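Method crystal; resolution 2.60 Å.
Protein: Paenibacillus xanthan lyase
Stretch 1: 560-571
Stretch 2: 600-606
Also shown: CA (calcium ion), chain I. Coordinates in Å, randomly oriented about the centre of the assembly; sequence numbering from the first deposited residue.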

# COMPACT_ATOMS: atom_id res chain seq x y z
N GLY A 560 5.53 -21.88 -17.66
CA GLY A 560 4.89 -23.08 -17.15
C GLY A 560 3.68 -22.71 -16.33
O GLY A 560 3.62 -21.61 -15.77
N TYR A 561 2.70 -23.60 -16.25
CA TYR A 561 1.52 -23.38 -15.43
C TYR A 561 1.16 -24.67 -14.72
O TYR A 561 0.89 -25.69 -15.35
CB TYR A 561 0.32 -22.92 -16.27
CG TYR A 561 0.64 -21.82 -17.26
CD1 TYR A 561 1.34 -22.09 -18.43
CD2 TYR A 561 0.20 -20.52 -17.04
CE1 TYR A 561 1.63 -21.10 -19.34
CE2 TYR A 561 0.48 -19.51 -17.96
CZ TYR A 561 1.20 -19.82 -19.11
OH TYR A 561 1.51 -18.86 -20.03
N TYR A 562 1.17 -24.65 -13.39
CA TYR A 562 0.82 -25.83 -12.64
C TYR A 562 -0.53 -25.58 -11.98
O TYR A 562 -0.78 -24.50 -11.47
CB TYR A 562 1.93 -26.15 -11.63
CG TYR A 562 1.52 -27.01 -10.45
CD1 TYR A 562 0.95 -28.26 -10.64
CD2 TYR A 562 1.71 -26.56 -9.15
CE1 TYR A 562 0.56 -29.03 -9.57
CE2 TYR A 562 1.34 -27.33 -8.07
CZ TYR A 562 0.76 -28.56 -8.28
OH TYR A 562 0.39 -29.32 -7.19
N PHE A 563 -1.41 -26.58 -12.04
CA PHE A 563 -2.74 -26.43 -11.49
C PHE A 563 -3.00 -27.42 -10.35
O PHE A 563 -3.39 -28.56 -10.58
CB PHE A 563 -3.80 -26.54 -12.59
CG PHE A 563 -3.61 -25.53 -13.68
CD1 PHE A 563 -2.76 -25.79 -14.76
CD2 PHE A 563 -4.22 -24.29 -13.62
CE1 PHE A 563 -2.56 -24.85 -15.76
CE2 PHE A 563 -4.03 -23.35 -14.61
CZ PHE A 563 -3.19 -23.63 -15.68
N PRO A 564 -2.76 -26.97 -9.11
CA PRO A 564 -2.91 -27.81 -7.91
C PRO A 564 -4.30 -28.45 -7.84
O PRO A 564 -5.33 -27.74 -7.82
CB PRO A 564 -2.72 -26.82 -6.77
CG PRO A 564 -1.88 -25.73 -7.36
CD PRO A 564 -2.29 -25.61 -8.79
N GLY A 565 -4.32 -29.77 -7.82
CA GLY A 565 -5.55 -30.52 -7.70
C GLY A 565 -6.19 -30.77 -9.04
O GLY A 565 -7.24 -31.40 -9.13
N GLY A 566 -5.53 -30.27 -10.09
CA GLY A 566 -6.10 -30.29 -11.42
C GLY A 566 -7.17 -29.22 -11.61
O GLY A 566 -7.85 -28.84 -10.65
N ALA A 567 -7.32 -28.73 -12.85
CA ALA A 567 -8.36 -27.75 -13.16
C ALA A 567 -8.93 -27.91 -14.56
O ALA A 567 -8.28 -28.44 -15.47
CB ALA A 567 -7.83 -26.33 -12.97
N ALA A 568 -10.16 -27.44 -14.73
CA ALA A 568 -10.75 -27.29 -16.05
C ALA A 568 -10.30 -25.95 -16.64
O ALA A 568 -10.80 -24.89 -16.24
CB ALA A 568 -12.26 -27.37 -15.97
N VAL A 569 -9.37 -26.01 -17.58
CA VAL A 569 -8.81 -24.82 -18.21
C VAL A 569 -9.22 -24.68 -19.69
O VAL A 569 -8.88 -25.52 -20.51
CB VAL A 569 -7.26 -24.84 -18.17
CG1 VAL A 569 -6.70 -23.50 -18.64
CG2 VAL A 569 -6.78 -25.18 -16.78
N LYS A 570 -9.94 -23.60 -20.01
CA LYS A 570 -10.27 -23.30 -21.41
C LYS A 570 -9.08 -22.67 -22.13
O LYS A 570 -8.33 -21.89 -21.54
CB LYS A 570 -11.49 -22.37 -21.49
CG LYS A 570 -12.75 -22.99 -20.91
CD LYS A 570 -13.97 -22.13 -21.18
CE LYS A 570 -15.23 -22.85 -20.75
NZ LYS A 570 -16.46 -22.13 -21.19
N GLY A 571 -8.91 -23.03 -23.40
CA GLY A 571 -7.78 -22.56 -24.17
C GLY A 571 -8.19 -22.07 -25.55
O GLY A 571 -9.15 -22.57 -26.14
CA CA I . -9.54 -31.57 -8.13
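Stretch 2 (600-606) MTLWFDH

Residues 600-606 form an extended strand that pairs with the second strand of stretch 1, running antiparallel in register; the two axes approach to 4.7 Å, with N-to-C directions 136° apart. Before the corner, Tyr 561 offers one ring face to Leu 602, whose CD1 lies 4.1 Å from the ring centroid and 8° off the normal, a CH-pi geometry. Phe 563 meets Phe 604 rim to rim, planes at 87°, with Phe 563 CE2 3.7 Å from Phe 604 CZ. A type II turn from Phe 563 to Gly 566, closed by Gly 566 N to Phe 563 O at 2.8 Å, then redirects the chain; Gly 565 O at its corner binds the calcium ion at 2.5 Å. Beyond it, Ala 567 CB packs 3.6 Å from Phe 604 CE1, and Val 569 CG2 lies 4.1 Å from Phe 604 CE1. Lys 570 pairs with Trp 603 through two backbone hydrogen bonds, Lys 570 N to Trp 603 O and Trp 603 N to Lys 570 O, both 3.0 Å. Its CB sits over the indole face, 3.7 Å from the six-membered ring centroid of Trp 603, while its extended chain carries NZ to a salt bridge with Asp 605 OD2 at 3.0 Å. Gly 571 faces Leu 602 as a non-hydrogen-bonded pair, CA to CA 4.7 Å.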

# COMPACT_ATOMS: atom_id res chain seq x y z
N MET A 600 -2.26 -16.70 -27.25
CA MET A 600 -2.65 -17.91 -26.52
C MET A 600 -3.34 -17.50 -25.23
O MET A 600 -2.73 -16.90 -24.35
CB MET A 600 -1.43 -18.76 -26.17
CG MET A 600 -1.75 -19.91 -25.22
SD MET A 600 -2.98 -21.04 -25.92
CE MET A 600 -2.03 -21.72 -27.28
N THR A 601 -4.62 -17.82 -25.13
CA THR A 601 -5.42 -17.42 -23.98
C THR A 601 -5.84 -18.63 -23.15
O THR A 601 -6.45 -19.57 -23.68
CB THR A 601 -6.68 -16.68 -24.45
OG1 THR A 601 -6.30 -15.72 -25.44
CG2 THR A 601 -7.35 -15.96 -23.30
N LEU A 602 -5.51 -18.62 -21.86
CA LEU A 602 -5.90 -19.69 -20.95
C LEU A 602 -6.74 -19.09 -19.82
O LEU A 602 -6.37 -18.05 -19.27
CB LEU A 602 -4.66 -20.38 -20.37
CG LEU A 602 -3.59 -20.86 -21.35
CD1 LEU A 602 -2.37 -21.38 -20.62
CD2 LEU A 602 -4.13 -21.94 -22.28
N TRP A 603 -7.85 -19.73 -19.47
CA TRP A 603 -8.68 -19.20 -18.38
C TRP A 603 -9.58 -20.21 -17.66
O TRP A 603 -9.74 -21.35 -18.08
CB TRP A 603 -9.49 -17.99 -18.85
CG TRP A 603 -10.65 -18.29 -19.76
CD1 TRP A 603 -11.98 -18.31 -19.41
CD2 TRP A 603 -10.60 -18.59 -21.16
NE1 TRP A 603 -12.75 -18.60 -20.51
CE2 TRP A 603 -11.93 -18.78 -21.60
CE3 TRP A 603 -9.56 -18.72 -22.09
CZ2 TRP A 603 -12.24 -19.09 -22.92
CZ3 TRP A 603 -9.88 -19.03 -23.40
CH2 TRP A 603 -11.21 -19.21 -23.81
N PHE A 604 -10.16 -19.77 -16.55
CA PHE A 604 -11.13 -20.55 -15.80
C PHE A 604 -12.52 -20.00 -16.03
O PHE A 604 -12.71 -18.78 -16.13
CB PHE A 604 -10.86 -20.48 -14.29
CG PHE A 604 -9.50 -20.99 -13.88
CD1 PHE A 604 -9.14 -22.31 -14.09
CD2 PHE A 604 -8.61 -20.15 -13.23
CE1 PHE A 604 -7.90 -22.77 -13.69
CE2 PHE A 604 -7.36 -20.62 -12.82
CZ PHE A 604 -7.01 -21.92 -13.05
N ASP A 605 -13.50 -20.89 -16.09
CA ASP A 605 -14.89 -20.47 -16.17
C ASP A 605 -15.60 -20.91 -14.92
O ASP A 605 -15.86 -22.10 -14.73
CB ASP A 605 -15.56 -21.08 -17.41
CG ASP A 605 -16.98 -20.55 -17.64
OD1 ASP A 605 -17.66 -20.10 -16.67
OD2 ASP A 605 -17.42 -20.58 -18.81
N HIS A 606 -15.94 -19.95 -14.07
CA HIS A 606 -16.66 -20.21 -12.82
C HIS A 606 -18.17 -20.31 -13.03
O HIS A 606 -18.91 -20.49 -12.06
CB HIS A 606 -16.36 -19.13 -11.79
CG HIS A 606 -14.91 -18.84 -11.63
ND1 HIS A 606 -14.06 -19.65 -10.91
CD2 HIS A 606 -14.14 -17.83 -12.10
CE1 HIS A 606 -12.84 -19.16 -10.94
NE2 HIS A 606 -12.86 -18.05 -11.67
O HOH W 1 -10.27 -30.44 -10.09